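Local coordinates for protein adenosine deaminase 1 (Arthrobacter aurescens, PDB 3RYS) that probably catalyses the zinc-dependent hydrolytic deamination of adenine to hypoxanthine, a step of purine salvage, at residues A198-E203 with S207-A212; I225-M228 with V233-R236; A16-H21 with V218-H223. All coordinates share one frame; numbering follows the deposited sequence.

From the N terminus, the chain enters the barrel through strand 15-17, where residues 16-21 supply one half of contact 3. The partner, 218-223, comes almost 200 residues later, and its arrival closes the longest loop of the three. Contact 1 opens and closes within that loop, its segments separated by three residues. Contact 2 follows in series after contact 3, joining a 3-10 turn to helix 231-240. Neighbouring strands 195-200 and 220-221 couple contacts 1 and 3 by probable hydrogen bonds between the backbones of A198, A200 and D222, and both contacts reach zinc and adenine. R226 probably hydrogen-bonds G201 O through its backbone N and E203 O through NH1, linking contacts 2 and 1.

Contact 1. Residues A198-E203 with S207-A212; sequences AHAGEE and SYITEA. With ZN (zinc ion), chain C; ADE (adenine), chain D.
The methyl CB of A200 overlaps the I209 side chain, 3.8 Å from I209 CG1, and also lies beside A212 CB at 4.3 Å. This is the strand-to-helix packing of a beta-alpha-beta unit in the TIM barrel of the adenosine deaminase family: strand segment 198-200 and helix segment 207-212 run nearly antiparallel, axes at 158° and 8.1 Å apart at closest. At this distance the small side chains of A198, A200 and A212 meet methyl to methyl; A198 CB approaches A212 CB, also at 4.3 Å. I209 reaches further along. With CG1 beside the backbone N (chi1 -56°) and the chain extended to CD1, its terminal methyl comes 3.8 Å from the CA of G201, whose positive phi of 81° glycine holds easily and where a CB would probably run into that methyl. I221 of the next strand touches A200, I209 and A212, adding to this apolar layer.

Strand alternation turns H199 from the helix toward the barrel interior. Its NE2 binds zinc at 2.3 Å, sharing the metal with H19, H21, D280 and the adenine. Beyond G201 the chain leaves the strand, and E202, probably the proton donor, sends an extended side chain back toward the ligand. Its OE1 lies in the plane of the H199 ring, at the edge, and stands 2.7 Å from adenine N1.

Contact 2. Residues I225-M228 with V233-R236; sequences IRCM and VVQR
C227 and V234 bring their backbones closest, with CA atoms 5.8 Å apart, as the 3-10 turn 225-228 lies against the first half of helix 231-240. Within the turn the bond from M228 N to I225 O is weak, at 3.4 Å, while R226 N is also bonded to G201 O. Across the interface the evidence is for apolar contact. V234 points its CB toward the turn and offers both methyls to M228, whose CE sits 3.3 Å from V234 CG2 and 3.6 Å from V234 CG1. The CB of M228 starts out away from the helix, and it is the bends at chi2 (-74°) and chi3 (86°) that curl the thioether back, so that the two side chains cross at about a right angle.

In the TIM barrel this is a beta-alpha loop, the connection that leaves strand 220-221 and leads into the next helix, and the contact folds that loop onto the helix it precedes. The buried C227 touches two consecutive helix residues: its CB is 4.3 Å from V233 CG1, and its SG is 4.4 Å from V234 CG2. I209 of helix 206-214 also packs on C227, while T210 of the same helix touches V233. On the M228 side, I271 touches both M228 and V234, and L273 adds to the cover of M228. R226 takes no part across the interface; its NH2 forms a salt bridge with E229 OE1. R236 reaches back to helix 206-214 through a salt bridge from NH1 to D214 OD1.

Contact 3. Residues A16-H21 with V218-H223; sequences AELHLH and VERIDH. With ZN (zinc ion), chain C; ADE (adenine), chain D.
H19 turns the edge of its imidazole toward the face of H223 in a T-shaped pair, ring centroids 4.6 Å apart and planes at 68°. The two segments lie on strands 15-17 and 220-221 of the TIM barrel, whose mouth holds zinc and adenine. H19 NE2 and H21 NE2 each bind the metal at 2.3 Å; H199 and D280 complete the protein ligands. Adenine N6 is bound too, at 2.5 Å, and lies 3.0 Å from H223 NE2 near the plane of that ring, whereas adenine N7 sits over one face of H21.

Outward from the metal, D222 sets its CB 3.5 Å from H19 CE1. T245 OG1 hydrogen-bonds both H19 ND1 and D222 OD1, which probably fixes the rotation of the imidazole. Further down, R220, its CG between backbone N and carbonyl carbon (chi1 45°) and its chain extended to NE, carries the guanidinium to L18; NH2 also forms a salt bridge with E99. A leucine in place of R220 would probably leave the carboxylate of E99 without its cationic mate and L18 without its flat platform. In that packing, L18 CB lies over one guanidinium face, offset toward the rim, 3.6 Å from R220 NH2.

Contact 1. Residues A198-E203 with S207-A212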
ATOM      1  N   ALA A 198       7.101   6.989   1.729  1.00 14.11           N
ATOM      2  CA  ALA A 198       6.341   8.063   1.108  1.00 13.76           C
ATOM      3  C   ALA A 198       5.991   7.750  -0.339  1.00 12.80           C
ATOM      4  O   ALA A 198       6.792   7.170  -1.072  1.00 13.37           O
ATOM      5  CB  ALA A 198       7.113   9.376   1.192  1.00 16.03           C
ATOM      6  N   HIS A 199       4.784   8.138  -0.740  1.00 12.74           N
ATOM      7  CA  HIS A 199       4.381   8.060  -2.138  1.00 11.87           C
ATOM      8  C   HIS A 199       5.170   9.067  -2.957  1.00 11.58           C
ATOM      9  O   HIS A 199       5.241  10.245  -2.605  1.00 12.26           O
ATOM     10  CB  HIS A 199       2.886   8.335  -2.281  1.00 11.75           C
ATOM     11  CG  HIS A 199       2.024   7.170  -1.914  1.00 12.98           C
ATOM     12  ND1 HIS A 199       2.128   6.521  -0.704  1.00 13.74           N
ATOM     13  CD2 HIS A 199       1.042   6.539  -2.599  1.00 13.42           C
ATOM     14  CE1 HIS A 199       1.246   5.538  -0.658  1.00 14.14           C
ATOM     15  NE2 HIS A 199       0.572   5.530  -1.794  1.00 14.50           N
ATOM     16  N   ALA A 200       5.771   8.599  -4.044  1.00 11.75           N
ATOM     17  CA  ALA A 200       6.538   9.473  -4.925  1.00 12.71           C
ATOM     18  C   ALA A 200       6.646   8.899  -6.335  1.00 13.47           C
ATOM     19  O   ALA A 200       6.907   7.712  -6.518  1.00 13.36           O
ATOM     20  CB  ALA A 200       7.928   9.732  -4.345  1.00 11.48           C
ATOM     21  N   GLY A 201       6.440   9.751  -7.331  1.00 14.23           N
ATOM     22  CA  GLY A 201       6.623   9.349  -8.711  1.00 16.63           C
ATOM     23  C   GLY A 201       5.443   8.596  -9.292  1.00 16.15           C
ATOM     24  O   GLY A 201       5.577   7.893 -10.293  1.00 17.07           O
ATOM     25  N   GLU A 202       4.283   8.733  -8.662  1.00 14.61           N
ATOM     26  CA  GLU A 202       3.063   8.154  -9.202  1.00 15.94           C
ATOM     27  C   GLU A 202       2.549   9.070 -10.302  1.00 15.95           C
ATOM     28  O   GLU A 202       2.559   8.713 -11.481  1.00 18.97           O
ATOM     29  CB  GLU A 202       2.014   7.998  -8.107  1.00 14.26           C
ATOM     30  CG  GLU A 202       0.805   7.194  -8.519  1.00 12.41           C
ATOM     31  CD  GLU A 202      -0.187   7.050  -7.395  1.00 14.60           C
ATOM     32  OE1 GLU A 202       0.082   7.592  -6.305  1.00 16.15           O
ATOM     33  OE2 GLU A 202      -1.230   6.395  -7.590  1.00 14.06           O
ATOM     34  N   GLU A 203       2.102  10.255  -9.901  1.00 14.56           N
ATOM     35  CA  GLU A 203       1.742  11.308 -10.841  1.00 15.94           C
ATOM     36  C   GLU A 203       2.732  12.456 -10.690  1.00 18.19           C
ATOM     37  O   GLU A 203       2.859  13.302 -11.574  1.00 18.07           O
ATOM     38  CB  GLU A 203       0.309  11.794 -10.598  1.00 13.49           C
ATOM     39  CG  GLU A 203      -0.763  10.842 -11.109  1.00 14.20           C
ATOM     40  CD  GLU A 203      -2.158  11.437 -11.061  1.00 20.44           C
ATOM     41  OE1 GLU A 203      -2.340  12.482 -10.402  1.00 21.28           O
ATOM     42  OE2 GLU A 203      -3.078  10.860 -11.681  1.00 21.87           O
ATOM     43  N   SER A 207      11.537  14.301  -9.680  1.00 16.41           N
ATOM     44  CA  SER A 207      12.082  15.246  -8.701  1.00 15.73           C
ATOM     45  C   SER A 207      11.553  14.941  -7.311  1.00 13.42           C
ATOM     46  O   SER A 207      12.272  15.071  -6.322  1.00 13.38           O
ATOM     47  CB  SER A 207      11.710  16.691  -9.057  1.00 13.02           C
ATOM     48  OG  SER A 207      11.774  16.925 -10.454  1.00 20.36           O
ATOM     49  N   TYR A 208      10.282  14.550  -7.248  1.00 13.51           N
ATOM     50  CA  TYR A 208       9.604  14.289  -5.982  1.00 15.39           C
ATOM     51  C   TYR A 208      10.215  13.090  -5.279  1.00 13.82           C
ATOM     52  O   TYR A 208      10.152  12.975  -4.059  1.00 14.58           O
ATOM     53  CB  TYR A 208       8.112  14.054  -6.215  1.00 13.82           C
ATOM     54  CG  TYR A 208       7.296  15.321  -6.332  1.00 13.96           C
ATOM     55  CD1 TYR A 208       7.862  16.502  -6.791  1.00 15.19           C
ATOM     56  CD2 TYR A 208       5.948  15.329  -6.000  1.00 16.21           C
ATOM     57  CE1 TYR A 208       7.109  17.662  -6.897  1.00 13.58           C
ATOM     58  CE2 TYR A 208       5.190  16.479  -6.104  1.00 14.43           C
ATOM     59  CZ  TYR A 208       5.773  17.641  -6.552  1.00 14.83           C
ATOM     60  OH  TYR A 208       5.010  18.783  -6.653  1.00 19.41           O
ATOM     61  N   ILE A 209      10.830  12.209  -6.017  1.00 13.85           N
ATOM     62  CA  ILE A 209      11.469  11.067  -5.470  1.00 13.19           C
ATOM     63  C   ILE A 209      12.724  11.396  -4.757  1.00 14.72           C
ATOM     64  O   ILE A 209      12.990  10.880  -3.725  1.00 15.74           O
ATOM     65  CB  ILE A 209      11.708  10.029  -6.549  1.00 13.68           C
ATOM     66  CG1 ILE A 209      10.377   9.709  -7.204  1.00 14.25           C
ATOM     67  CG2 ILE A 209      12.386   8.818  -5.972  1.00 10.38           C
ATOM     68  CD1 ILE A 209      10.363   8.716  -8.212  1.00 15.49           C
ATOM     69  N   THR A 210      13.503  12.263  -5.338  1.00 20.00           N
ATOM     70  CA  THR A 210      14.704  12.774  -4.742  1.00 20.00           C
ATOM     71  C   THR A 210      14.375  13.579  -3.500  1.00 20.00           C
ATOM     72  O   THR A 210      15.072  13.564  -2.561  1.00 18.41           O
ATOM     73  CB  THR A 210      15.456  13.616  -5.787  1.00 20.00           C
ATOM     74  OG1 THR A 210      15.758  12.801  -6.891  1.00 20.00           O
ATOM     75  CG2 THR A 210      16.692  14.138  -5.275  1.00 20.00           C
ATOM     76  N   GLU A 211      13.282  14.286  -3.527  1.00 13.27           N
ATOM     77  CA  GLU A 211      12.838  15.007  -2.389  1.00 16.64           C
ATOM     78  C   GLU A 211      12.483  14.105  -1.225  1.00 15.90           C
ATOM     79  O   GLU A 211      12.813  14.357  -0.156  1.00 18.40           O
ATOM     80  CB  GLU A 211      11.651  15.872  -2.781  1.00 17.53           C
ATOM     81  CG  GLU A 211      11.993  17.236  -3.135  1.00 13.62           C
ATOM     82  CD  GLU A 211      10.855  18.128  -3.135  1.00 17.78           C
ATOM     83  OE1 GLU A 211      10.097  18.164  -2.224  1.00 18.31           O
ATOM     84  OE2 GLU A 211      10.716  18.881  -4.046  1.00 26.50           O
ATOM     85  N   ALA A 212      11.778  13.052  -1.474  1.00 15.28           N
ATOM     86  CA  ALA A 212      11.382  12.069  -0.475  1.00 17.63           C
ATOM     87  C   ALA A 212      12.597  11.353   0.108  1.00 16.34           C
ATOM     88  O   ALA A 212      12.619  11.014   1.289  1.00 15.55           O
ATOM     89  CB  ALA A 212      10.399  11.067  -1.071  1.00 15.91           C
TER
HETATM   90 ZN    ZN C 344      -0.847   4.006  -2.709  1.00 17.39          ZN
HETATM   91  N9  ADE D 345      -4.301   7.096  -1.263  1.00 18.84           N
HETATM   92  C8  ADE D 345      -4.644   5.772  -1.331  1.00 21.89           C
HETATM   93  N7  ADE D 345      -4.041   5.106  -2.294  1.00 20.30           N
HETATM   94  C5  ADE D 345      -3.248   6.069  -2.902  1.00 22.54           C
HETATM   95  C6  ADE D 345      -2.357   6.011  -3.995  1.00 23.31           C
HETATM   96  N6  ADE D 345      -2.123   4.890  -4.687  1.00 21.81           N
HETATM   97  N1  ADE D 345      -1.720   7.150  -4.348  1.00 22.49           N
HETATM   98  C2  ADE D 345      -1.964   8.269  -3.649  1.00 22.84           C
HETATM   99  N3  ADE D 345      -2.776   8.450  -2.604  1.00 21.82           N
HETATM  100  C4  ADE D 345      -3.394   7.300  -2.280  1.00 20.84           C

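Contact 2. Residues I225-M228 with V233-R236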
ATOM      1  N   ILE A 225       7.289   4.964 -10.253  1.00 14.74           N
ATOM      2  CA  ILE A 225       7.421   4.628 -11.667  1.00 16.34           C
ATOM      3  C   ILE A 225       7.903   5.789 -12.543  1.00 16.90           C
ATOM      4  O   ILE A 225       8.479   5.568 -13.613  1.00 16.05           O
ATOM      5  CB  ILE A 225       6.114   4.064 -12.252  1.00 16.11           C
ATOM      6  CG1 ILE A 225       4.988   5.090 -12.122  1.00 16.70           C
ATOM      7  CG2 ILE A 225       5.748   2.747 -11.575  1.00 15.83           C
ATOM      8  CD1 ILE A 225       3.811   4.815 -13.042  1.00 16.83           C
ATOM      9  N   ARG A 226       7.672   7.021 -12.101  1.00 16.77           N
ATOM     10  CA  ARG A 226       8.087   8.176 -12.895  1.00 18.04           C
ATOM     11  C   ARG A 226       9.582   8.461 -12.780  1.00 18.90           C
ATOM     12  O   ARG A 226      10.097   9.391 -13.400  1.00 19.69           O
ATOM     13  CB  ARG A 226       7.257   9.416 -12.565  1.00 15.95           C
ATOM     14  CG  ARG A 226       5.859   9.378 -13.162  1.00 16.30           C
ATOM     15  CD  ARG A 226       5.227  10.751 -13.172  1.00 17.49           C
ATOM     16  NE  ARG A 226       5.970  11.676 -14.020  1.00 19.78           N
ATOM     17  CZ  ARG A 226       5.794  12.994 -14.027  1.00 19.66           C
ATOM     18  NH1 ARG A 226       4.900  13.547 -13.218  1.00 17.27           N
ATOM     19  NH2 ARG A 226       6.519  13.761 -14.834  1.00 18.41           N
ATOM     20  N   CYS A 227      10.282   7.645 -12.000  1.00 16.92           N
ATOM     21  CA  CYS A 227      11.726   7.771 -11.884  1.00 18.15           C
ATOM     22  C   CYS A 227      12.377   7.472 -13.228  1.00 18.84           C
ATOM     23  O   CYS A 227      13.487   7.922 -13.506  1.00 20.39           O
ATOM     24  CB  CYS A 227      12.265   6.802 -10.833  1.00 20.47           C
ATOM     25  SG  CYS A 227      12.263   5.082 -11.376  1.00 16.04           S
ATOM     26  N   MET A 228      11.677   6.710 -14.062  1.00 17.49           N
ATOM     27  CA  MET A 228      12.206   6.314 -15.360  1.00 17.35           C
ATOM     28  C   MET A 228      12.477   7.514 -16.268  1.00 19.90           C
ATOM     29  O   MET A 228      13.132   7.384 -17.297  1.00 20.16           O
ATOM     30  CB  MET A 228      11.251   5.335 -16.046  1.00 18.64           C
ATOM     31  CG  MET A 228      11.107   3.987 -15.344  1.00 18.12           C
ATOM     32  SD  MET A 228      12.545   2.911 -15.549  1.00 22.57           S
ATOM     33  CE  MET A 228      13.590   3.463 -14.211  1.00 26.18           C
ATOM     34  N   VAL A 233      18.495   9.691 -11.515  1.00 23.17           N
ATOM     35  CA  VAL A 233      17.623   9.311 -10.405  1.00 20.99           C
ATOM     36  C   VAL A 233      17.502   7.790 -10.416  1.00 22.74           C
ATOM     37  O   VAL A 233      17.686   7.129  -9.392  1.00 19.04           O
ATOM     38  CB  VAL A 233      16.219   9.919 -10.530  1.00 20.88           C
ATOM     39  CG1 VAL A 233      15.322   9.398  -9.420  1.00 16.71           C
ATOM     40  CG2 VAL A 233      16.287  11.434 -10.493  1.00 20.38           C
ATOM     41  N   VAL A 234      17.203   7.242 -11.591  1.00 21.18           N
ATOM     42  CA  VAL A 234      17.214   5.801 -11.800  1.00 20.32           C
ATOM     43  C   VAL A 234      18.544   5.232 -11.331  1.00 18.00           C
ATOM     44  O   VAL A 234      18.605   4.137 -10.778  1.00 15.82           O
ATOM     45  CB  VAL A 234      17.043   5.448 -13.295  1.00 23.15           C
ATOM     46  CG1 VAL A 234      17.116   3.941 -13.498  1.00 20.12           C
ATOM     47  CG2 VAL A 234      15.736   6.004 -13.834  1.00 20.66           C
ATOM     48  N   GLN A 235      19.605   6.000 -11.556  1.00 21.21           N
ATOM     49  CA  GLN A 235      20.966   5.570 -11.265  1.00 20.64           C
ATOM     50  C   GLN A 235      21.174   5.399  -9.768  1.00 18.05           C
ATOM     51  O   GLN A 235      21.698   4.381  -9.318  1.00 19.57           O
ATOM     52  CB  GLN A 235      21.958   6.590 -11.814  1.00 24.62           C
ATOM     53  CG  GLN A 235      23.086   5.999 -12.628  1.00 28.75           C
ATOM     54  CD  GLN A 235      23.600   6.968 -13.688  1.00 41.83           C
ATOM     55  OE1 GLN A 235      23.454   6.724 -14.890  1.00 40.96           O
ATOM     56  NE2 GLN A 235      24.185   8.081 -13.248  1.00 33.49           N
ATOM     57  N   ARG A 236      20.756   6.401  -9.000  1.00 18.41           N
ATOM     58  CA  ARG A 236      20.859   6.345  -7.547  1.00 17.64           C
ATOM     59  C   ARG A 236      20.004   5.230  -6.944  1.00 16.85           C
ATOM     60  O   ARG A 236      20.447   4.513  -6.046  1.00 18.91           O
ATOM     61  CB  ARG A 236      20.460   7.682  -6.928  1.00 18.15           C
ATOM     62  CG  ARG A 236      20.264   7.595  -5.430  1.00 20.14           C
ATOM     63  CD  ARG A 236      19.583   8.831  -4.883  1.00 22.12           C
ATOM     64  NE  ARG A 236      19.510   8.789  -3.429  1.00 21.62           N
ATOM     65  CZ  ARG A 236      19.147   9.819  -2.677  1.00 23.32           C
ATOM     66  NH1 ARG A 236      18.823  10.971  -3.251  1.00 21.08           N
ATOM     67  NH2 ARG A 236      19.111   9.696  -1.354  1.00 21.11           N
TER

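Contact 3. Residues A16-H21 with V218-H223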
ATOM      1  N   ALA A  16       5.576 -10.528   0.561  1.00 13.98           N
ATOM      2  CA  ALA A  16       5.182  -9.528   1.541  1.00 15.43           C
ATOM      3  C   ALA A  16       4.551  -8.347   0.808  1.00 14.28           C
ATOM      4  O   ALA A  16       5.108  -7.854  -0.168  1.00 15.78           O
ATOM      5  CB  ALA A  16       6.375  -9.079   2.351  1.00 12.96           C
ATOM      6  N   GLU A  17       3.381  -7.904   1.255  1.00 13.82           N
ATOM      7  CA  GLU A  17       2.792  -6.692   0.694  1.00 14.94           C
ATOM      8  C   GLU A  17       3.191  -5.469   1.529  1.00 13.83           C
ATOM      9  O   GLU A  17       2.843  -5.363   2.706  1.00 11.49           O
ATOM     10  CB  GLU A  17       1.269  -6.812   0.564  1.00 13.50           C
ATOM     11  CG  GLU A  17       0.646  -5.736  -0.320  1.00 13.17           C
ATOM     12  CD  GLU A  17      -0.750  -6.098  -0.819  1.00 13.48           C
ATOM     13  OE1 GLU A  17      -1.439  -6.899  -0.155  1.00 13.66           O
ATOM     14  OE2 GLU A  17      -1.156  -5.578  -1.881  1.00 12.19           O
ATOM     15  N   LEU A  18       3.938  -4.561   0.907  1.00 12.67           N
ATOM     16  CA  LEU A  18       4.492  -3.406   1.600  1.00 14.31           C
ATOM     17  C   LEU A  18       3.738  -2.120   1.275  1.00 14.50           C
ATOM     18  O   LEU A  18       3.881  -1.110   1.967  1.00 14.60           O
ATOM     19  CB  LEU A  18       5.968  -3.235   1.236  1.00 16.17           C
ATOM     20  CG  LEU A  18       6.886  -4.436   1.462  1.00 15.18           C
ATOM     21  CD1 LEU A  18       8.316  -4.085   1.074  1.00 14.58           C
ATOM     22  CD2 LEU A  18       6.811  -4.905   2.904  1.00 13.98           C
ATOM     23  N   HIS A  19       2.946  -2.163   0.210  1.00 13.65           N
ATOM     24  CA  HIS A  19       2.200  -0.997  -0.249  1.00 13.58           C
ATOM     25  C   HIS A  19       0.716  -1.347  -0.330  1.00 13.61           C
ATOM     26  O   HIS A  19       0.261  -1.946  -1.309  1.00 12.33           O
ATOM     27  CB  HIS A  19       2.719  -0.550  -1.618  1.00 10.30           C
ATOM     28  CG  HIS A  19       2.118   0.729  -2.112  1.00 11.82           C
ATOM     29  ND1 HIS A  19       2.799   1.601  -2.937  1.00 14.15           N
ATOM     30  CD2 HIS A  19       0.904   1.287  -1.898  1.00 11.57           C
ATOM     31  CE1 HIS A  19       2.027   2.635  -3.215  1.00 10.88           C
ATOM     32  NE2 HIS A  19       0.873   2.471  -2.593  1.00 11.28           N
ATOM     33  N   LEU A  20      -0.033  -0.981   0.704  1.00 10.95           N
ATOM     34  CA  LEU A  20      -1.449  -1.313   0.767  1.00 10.70           C
ATOM     35  C   LEU A  20      -2.216  -0.443   1.750  1.00 11.72           C
ATOM     36  O   LEU A  20      -1.869  -0.368   2.929  1.00 12.10           O
ATOM     37  CB  LEU A  20      -1.644  -2.778   1.140  1.00 10.66           C
ATOM     38  CG  LEU A  20      -3.119  -3.104   1.363  1.00 10.99           C
ATOM     39  CD1 LEU A  20      -3.518  -4.309   0.538  1.00 13.31           C
ATOM     40  CD2 LEU A  20      -3.454  -3.291   2.846  1.00  9.41           C
ATOM     41  N   HIS A  21      -3.270   0.197   1.255  1.00 11.93           N
ATOM     42  CA  HIS A  21      -4.122   1.040   2.079  1.00 10.79           C
ATOM     43  C   HIS A  21      -5.328   0.252   2.569  1.00 10.99           C
ATOM     44  O   HIS A  21      -6.092  -0.288   1.771  1.00 13.56           O
ATOM     45  CB  HIS A  21      -4.579   2.249   1.277  1.00 10.38           C
ATOM     46  CG  HIS A  21      -3.456   3.006   0.648  1.00 12.11           C
ATOM     47  ND1 HIS A  21      -2.924   4.149   1.205  1.00 14.39           N
ATOM     48  CD2 HIS A  21      -2.756   2.782  -0.488  1.00 12.98           C
ATOM     49  CE1 HIS A  21      -1.950   4.599   0.436  1.00 14.11           C
ATOM     50  NE2 HIS A  21      -1.826   3.786  -0.595  1.00 14.83           N
ATOM     51  N   VAL A 218      13.119   8.963   3.555  1.00 16.83           N
ATOM     52  CA  VAL A 218      12.302   7.748   3.565  1.00 17.73           C
ATOM     53  C   VAL A 218      13.150   6.504   3.319  1.00 16.90           C
ATOM     54  O   VAL A 218      14.248   6.585   2.775  1.00 17.83           O
ATOM     55  CB  VAL A 218      11.162   7.794   2.529  1.00 15.02           C
ATOM     56  CG1 VAL A 218      10.241   8.963   2.807  1.00 14.67           C
ATOM     57  CG2 VAL A 218      11.726   7.863   1.112  1.00 17.15           C
ATOM     58  N   GLU A 219      12.623   5.351   3.718  1.00 17.49           N
ATOM     59  CA  GLU A 219      13.355   4.095   3.613  1.00 18.98           C
ATOM     60  C   GLU A 219      12.911   3.264   2.420  1.00 16.18           C
ATOM     61  O   GLU A 219      13.597   2.324   2.020  1.00 16.07           O
ATOM     62  CB  GLU A 219      13.201   3.300   4.897  1.00 16.65           C
ATOM     63  CG  GLU A 219      13.227   4.184   6.111  1.00 19.96           C
ATOM     64  CD  GLU A 219      13.595   3.427   7.349  1.00 25.20           C
ATOM     65  OE1 GLU A 219      12.795   3.446   8.308  1.00 24.97           O
ATOM     66  OE2 GLU A 219      14.677   2.801   7.354  1.00 23.43           O
ATOM     67  N   ARG A 220      11.755   3.602   1.864  1.00 14.91           N
ATOM     68  CA  ARG A 220      11.364   3.059   0.567  1.00 20.49           C
ATOM     69  C   ARG A 220      10.359   3.952  -0.153  1.00 16.73           C
ATOM     70  O   ARG A 220       9.577   4.658   0.479  1.00 16.57           O
ATOM     71  CB  ARG A 220      10.881   1.601   0.660  1.00 19.56           C
ATOM     72  CG  ARG A 220       9.925   1.281   1.794  1.00 17.49           C
ATOM     73  CD  ARG A 220       9.465  -0.181   1.726  1.00 14.30           C
ATOM     74  NE  ARG A 220       8.165  -0.358   2.363  1.00 14.53           N
ATOM     75  CZ  ARG A 220       7.962  -1.033   3.488  1.00 15.25           C
ATOM     76  NH1 ARG A 220       8.967  -1.635   4.103  1.00 15.85           N
ATOM     77  NH2 ARG A 220       6.741  -1.126   3.988  1.00 19.96           N
ATOM     78  N   ILE A 221      10.415   3.936  -1.480  1.00 15.23           N
ATOM     79  CA  ILE A 221       9.563   4.784  -2.298  1.00 14.48           C
ATOM     80  C   ILE A 221       8.314   4.026  -2.725  1.00 16.23           C
ATOM     81  O   ILE A 221       8.386   2.872  -3.160  1.00 14.61           O
ATOM     82  CB  ILE A 221      10.304   5.287  -3.554  1.00 15.14           C
ATOM     83  CG1 ILE A 221      11.430   6.251  -3.168  1.00 13.22           C
ATOM     84  CG2 ILE A 221       9.336   5.959  -4.513  1.00 15.06           C
ATOM     85  CD1 ILE A 221      10.944   7.594  -2.686  1.00 12.90           C
ATOM     86  N   ASP A 222       7.166   4.678  -2.599  1.00 13.45           N
ATOM     87  CA  ASP A 222       5.908   4.056  -2.972  1.00 12.91           C
ATOM     88  C   ASP A 222       5.485   4.483  -4.377  1.00 13.07           C
ATOM     89  O   ASP A 222       5.374   5.674  -4.672  1.00 10.34           O
ATOM     90  CB  ASP A 222       4.844   4.358  -1.917  1.00 13.00           C
ATOM     91  CG  ASP A 222       5.204   3.777  -0.554  1.00 14.74           C
ATOM     92  OD1 ASP A 222       5.552   2.577  -0.488  1.00 13.19           O
ATOM     93  OD2 ASP A 222       5.148   4.518   0.449  1.00 15.69           O
ATOM     94  N   HIS A 223       5.270   3.487  -5.235  1.00 13.70           N
ATOM     95  CA  HIS A 223       5.095   3.684  -6.674  1.00 14.13           C
ATOM     96  C   HIS A 223       6.452   3.904  -7.362  1.00 15.32           C
ATOM     97  O   HIS A 223       7.118   2.945  -7.751  1.00 15.25           O
ATOM     98  CB  HIS A 223       4.115   4.823  -6.983  1.00 12.24           C
ATOM     99  CG  HIS A 223       2.691   4.501  -6.649  1.00 14.10           C
ATOM    100  ND1 HIS A 223       1.993   3.483  -7.263  1.00 13.91           N
ATOM    101  CD2 HIS A 223       1.829   5.067  -5.768  1.00 16.32           C
ATOM    102  CE1 HIS A 223       0.768   3.428  -6.769  1.00 14.05           C
ATOM    103  NE2 HIS A 223       0.641   4.381  -5.865  1.00 13.52           N
TER
HETATM  104 ZN    ZN C 344      -0.847   4.006  -2.709  1.00 17.39          ZN
HETATM  105  N9  ADE D 345      -4.301   7.096  -1.263  1.00 18.84           N
HETATM  106  C8  ADE D 345      -4.644   5.772  -1.331  1.00 21.89           C
HETATM  107  N7  ADE D 345      -4.041   5.106  -2.294  1.00 20.30           N
HETATM  108  C5  ADE D 345      -3.248   6.069  -2.902  1.00 22.54           C
HETATM  109  C6  ADE D 345      -2.357   6.011  -3.995  1.00 23.31           C
HETATM  110  N6  ADE D 345      -2.123   4.890  -4.687  1.00 21.81           N
HETATM  111  N1  ADE D 345      -1.720   7.150  -4.348  1.00 22.49           N
HETATM  112  C2  ADE D 345      -1.964   8.269  -3.649  1.00 22.84           C
HETATM  113  N3  ADE D 345      -2.776   8.450  -2.604  1.00 21.82           N
HETATM  114  C4  ADE D 345      -3.394   7.300  -2.280  1.00 20.84           C